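Local coordinates for protein TetR-family transcriptional regulator (Streptomyces coelicolor, PDB 2G7L) that probably acts as a dimeric DNA-binding transcriptional regulator, with an N-terminal helix-turn-helix region and an all-helical C-terminal regulatory domain, at residues L71-G76 against P119-Y124; K151-D155 against S213-V218. All blocks are in the same frame, centred on the assembly; numbering follows the deposited sequence.

Contact 1. Residues L71-G76 against P119-Y124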
# COMPACT_ATOMS: atom_id res chain seq x y z
N LEU A 71 10.94 5.46 11.21
CA LEU A 71 9.65 6.14 10.95
C LEU A 71 9.03 6.51 12.24
O LEU A 71 8.53 7.64 12.38
CB LEU A 71 8.68 5.28 10.10
CG LEU A 71 7.32 5.93 9.79
CD1 LEU A 71 7.53 7.24 9.08
CD2 LEU A 71 6.48 4.93 8.95
N ASP A 72 9.04 5.59 13.20
CA ASP A 72 8.49 5.94 14.52
C ASP A 72 9.06 7.24 15.11
O ASP A 72 8.33 8.16 15.47
CB ASP A 72 8.57 4.80 15.50
CG ASP A 72 7.68 5.04 16.73
OD1 ASP A 72 8.04 5.92 17.52
OD2 ASP A 72 6.67 4.33 16.95
N ALA A 73 10.38 7.34 15.11
CA ALA A 73 11.06 8.55 15.55
C ALA A 73 10.45 9.78 14.87
O ALA A 73 10.11 10.76 15.55
CB ALA A 73 12.59 8.44 15.20
N LEU A 74 10.31 9.73 13.55
CA LEU A 74 9.87 10.90 12.73
C LEU A 74 8.41 11.31 12.99
O LEU A 74 7.99 12.44 12.70
CB LEU A 74 10.10 10.62 11.23
CG LEU A 74 11.57 10.50 10.79
CD1 LEU A 74 11.72 9.60 9.61
CD2 LEU A 74 12.15 11.88 10.43
N LEU A 75 7.67 10.39 13.60
CA LEU A 75 6.24 10.58 13.93
C LEU A 75 6.02 11.32 15.25
O LEU A 75 4.87 11.55 15.64
CB LEU A 75 5.52 9.21 14.00
CG LEU A 75 4.77 8.71 12.75
CD1 LEU A 75 5.22 9.39 11.49
CD2 LEU A 75 4.85 7.20 12.62
N GLY A 76 7.10 11.65 15.96
CA GLY A 76 7.00 12.51 17.13
C GLY A 76 6.69 13.94 16.72
O GLY A 76 6.24 14.76 17.54
N PRO A 119 5.52 0.52 12.21
CA PRO A 119 6.12 0.98 13.45
C PRO A 119 5.43 0.37 14.68
O PRO A 119 4.28 -0.11 14.62
CB PRO A 119 5.90 2.49 13.41
CG PRO A 119 5.94 2.79 11.97
CD PRO A 119 5.13 1.66 11.37
N SER A 120 6.17 0.37 15.79
CA SER A 120 5.68 -0.19 17.02
C SER A 120 6.20 0.63 18.22
O SER A 120 6.14 0.17 19.34
CB SER A 120 6.11 -1.65 17.15
OG SER A 120 7.53 -1.77 17.20
N GLY A 121 6.70 1.84 18.01
CA GLY A 121 7.26 2.55 19.14
C GLY A 121 6.23 3.46 19.75
O GLY A 121 5.05 3.42 19.38
N GLU A 122 6.68 4.31 20.67
CA GLU A 122 5.74 5.15 21.42
C GLU A 122 4.93 6.14 20.59
O GLU A 122 3.75 6.38 20.88
CB GLU A 122 6.41 5.91 22.60
CG GLU A 122 5.34 6.41 23.63
CD GLU A 122 4.18 5.38 23.86
OE1 GLU A 122 4.42 4.30 24.47
OE2 GLU A 122 3.01 5.67 23.45
N ASN A 123 5.57 6.72 19.58
CA ASN A 123 4.95 7.73 18.77
C ASN A 123 3.82 7.13 17.89
O ASN A 123 2.81 7.81 17.62
CB ASN A 123 5.99 8.41 17.91
CG ASN A 123 6.98 9.28 18.75
OD1 ASN A 123 6.56 9.96 19.69
ND2 ASN A 123 8.25 9.31 18.36
N TYR A 124 3.98 5.87 17.48
CA TYR A 124 3.03 5.21 16.60
C TYR A 124 1.87 4.78 17.46
O TYR A 124 0.72 5.01 17.09
CB TYR A 124 3.63 4.00 15.84
CG TYR A 124 2.69 3.43 14.75
CD1 TYR A 124 2.47 4.14 13.57
CD2 TYR A 124 2.04 2.23 14.90
CE1 TYR A 124 1.61 3.64 12.54
CE2 TYR A 124 1.18 1.71 13.88
CZ TYR A 124 0.97 2.44 12.70
OH TYR A 124 0.14 1.98 11.65
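In this TetR-type fold, the C-terminal end of helix 63-74 meets the N-terminus of helix 122-136, and the motif is an aspartate carboxylate set against the backbone amides at a helix start. D72 and N123 bury the most surface here, 95 and 85 Å², and both CA-to-CB bonds point toward the opposite segment.

Polar contacts dominate. G121 holds the N-cap position. Y124 N donates to D72 OD2 at 3.1 Å, while G121 N reaches D72 OD2 at 2.7 Å but with an N-H...O angle of 118°, a weak bond; the place of OD2 is less certain than the rest. A third amide, N123 N, makes a weak bond to D72 OD1 at 3.3 Å. A negative carboxylate at this end also matches the positive pole of the helix dipole.

Apolar contacts flank the polar ones on the inner side. L71 CD2 packs on P119 CG at 3.7 Å, and L75 CD2 approaches the edge of the Y124 ring, 4.0 Å from CD1. L71 and L75 also touch V103 of helix 89-106, so this side faces the core. P119 O accepts a hydrogen bond from T179 OG1 of the second subunit.

As in TetR relatives, helix 63-74 probably links the DNA-binding region to the regulatory domain, and this contact ties its end to that domain. The helix end is gripped through its backbone too: D72 O, which receives L75 N at 3.0 Å, also accepts N123 ND2 at 3.1 Å with an angle of 149°.

Contact 2. Residues K151-D155 against S213-V218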
# COMPACT_ATOMS: atom_id res chain seq x y z
N LYS A 151 -7.34 0.58 8.40
CA LYS A 151 -7.63 0.95 7.01
C LYS A 151 -7.30 2.37 6.69
O LYS A 151 -6.75 2.63 5.64
CB LYS A 151 -9.12 0.68 6.66
CG LYS A 151 -9.31 -0.79 6.29
CD LYS A 151 -10.00 -1.67 7.34
CE LYS A 151 -9.44 -3.22 7.45
NZ LYS A 151 -8.72 -3.32 8.83
N LEU A 152 -7.65 3.32 7.57
CA LEU A 152 -7.22 4.74 7.36
C LEU A 152 -5.69 4.92 7.34
O LEU A 152 -5.12 5.71 6.58
CB LEU A 152 -7.83 5.62 8.44
CG LEU A 152 -9.33 5.91 8.42
CD1 LEU A 152 -9.78 6.35 9.80
CD2 LEU A 152 -9.67 6.92 7.22
N LEU A 153 -4.99 4.15 8.17
CA LEU A 153 -3.53 4.26 8.19
C LEU A 153 -2.92 3.60 6.95
O LEU A 153 -2.02 4.17 6.30
CB LEU A 153 -2.95 3.65 9.51
CG LEU A 153 -3.16 4.54 10.78
CD1 LEU A 153 -2.80 3.84 12.09
CD2 LEU A 153 -2.44 5.83 10.62
N GLN A 154 -3.37 2.37 6.67
CA GLN A 154 -2.88 1.65 5.49
C GLN A 154 -3.09 2.43 4.20
O GLN A 154 -2.29 2.39 3.32
CB GLN A 154 -3.54 0.30 5.35
CG GLN A 154 -2.79 -0.57 4.29
CD GLN A 154 -3.62 -1.71 3.89
OE1 GLN A 154 -3.50 -2.79 4.42
NE2 GLN A 154 -4.54 -1.46 2.97
N ASP A 155 -4.20 3.14 4.11
CA ASP A 155 -4.57 3.91 2.92
C ASP A 155 -3.61 5.09 2.72
O ASP A 155 -3.15 5.33 1.58
CB ASP A 155 -6.02 4.39 3.09
CG ASP A 155 -6.45 5.40 2.00
OD1 ASP A 155 -6.43 5.02 0.78
OD2 ASP A 155 -6.81 6.56 2.38
N SER A 213 -10.44 9.88 -0.66
CA SER A 213 -10.57 8.56 -0.01
C SER A 213 -10.75 8.59 1.53
O SER A 213 -11.29 7.64 2.18
CB SER A 213 -9.44 7.63 -0.40
OG SER A 213 -8.25 8.10 0.10
N PHE A 214 -10.30 9.67 2.14
CA PHE A 214 -10.62 9.87 3.56
C PHE A 214 -12.14 9.80 3.81
O PHE A 214 -12.66 8.98 4.62
CB PHE A 214 -10.03 11.21 4.06
CG PHE A 214 -10.49 11.56 5.47
CD1 PHE A 214 -9.82 11.05 6.58
CD2 PHE A 214 -11.63 12.32 5.69
CE1 PHE A 214 -10.30 11.34 7.89
CE2 PHE A 214 -12.11 12.60 7.00
CZ PHE A 214 -11.43 12.12 8.08
N ASP A 215 -12.87 10.64 3.09
CA ASP A 215 -14.38 10.58 3.11
C ASP A 215 -14.94 9.24 2.70
O ASP A 215 -15.79 8.70 3.37
CB ASP A 215 -14.94 11.70 2.22
CG ASP A 215 -14.72 13.06 2.83
OD1 ASP A 215 -14.91 13.12 4.07
OD2 ASP A 215 -14.38 14.05 2.11
N VAL A 216 -14.41 8.66 1.64
CA VAL A 216 -14.89 7.34 1.22
C VAL A 216 -14.74 6.36 2.35
O VAL A 216 -15.63 5.54 2.66
CB VAL A 216 -14.05 6.81 -0.05
CG1 VAL A 216 -14.33 5.41 -0.35
CG2 VAL A 216 -14.29 7.68 -1.20
N LEU A 217 -13.55 6.41 2.98
CA LEU A 217 -13.26 5.42 4.01
C LEU A 217 -14.08 5.69 5.24
O LEU A 217 -14.65 4.77 5.84
CB LEU A 217 -11.74 5.45 4.33
CG LEU A 217 -10.95 4.62 3.29
CD1 LEU A 217 -9.53 5.01 3.37
CD2 LEU A 217 -11.09 3.11 3.68
N VAL A 218 -14.11 6.94 5.68
CA VAL A 218 -14.94 7.26 6.93
C VAL A 218 -16.43 6.88 6.77
O VAL A 218 -17.06 6.11 7.58
CB VAL A 218 -14.70 8.75 7.36
CG1 VAL A 218 -15.53 9.09 8.55
CG2 VAL A 218 -13.19 8.89 7.78
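L217 and L152 carry most of this helix-helix contact, burying 72 and 69 Å², with D155 adding 50 Å². The segments belong to helices 142-161 and 206-223, which run nearly antiparallel: the axes of the short segments make 157° and approach to 10.6 Å. L152 and L217 mark the closest backbone point, with their CA atoms 6.9 Å apart.

L217 points its CA-to-CB bond toward helix 142-161 and lies across K151, L152 and D155. Its CD1 is 4.3 Å from K151 O and 3.3 Å from D155 OD2, and its CD2 is 4.3 Å from K151 CB. Beyond CB the lysine turns from the partner helix, and K151 NZ hydrogen-bonds to W147 O.

L152 leaves its helix sideways, yet its methyl end swings in to the partner. Its CD2 is 3.8 Å from L217 CB, 4.1 Å from V218 CG2 and 4.2 Å from F214 CD1, so one methyl touches three residues that line one side of about a single turn of the partner helix.

D155 supplies the polar element, one turn on from K151. Its OD2 lies 3.1 Å from S213 OG, a possible hydrogen bond, since the hydroxyl has a choice of acceptors.

The pair sits in the all-helical C-terminal domain, probably regulatory as in TetR relatives. L152 and F214 both touch L97 of helix 89-106, and L152 also meets L135 of helix 122-136. The second subunit packs alongside, its W212 on K151 and its Q154 on D155, consistent with the four-helix dimer bundle of TetR proteins, to which each subunit contributes two helices.

How the contacts relate
Contact 1 and contact 2 lie on opposite sides of the chain's centre, their centres about 20 Å apart, and follow in series: 71-76 and 119-124 are joined before 151-155 meets 213-218. The bridge between them is helix 122-136, which starts in contact 1 and leads in sequence to helix 142-161 of contact 2. They touch directly where Y124 OH packs 3.5 Å from L153 CD1. Both also reach the second subunit. The start of helix 122-136 is thus held by the end of helix 63-74, which probably links the DNA-binding region to the C-terminal domain, and its Y124 touches the helix that contact 2 pairs with helix 206-223, next to the partner chain.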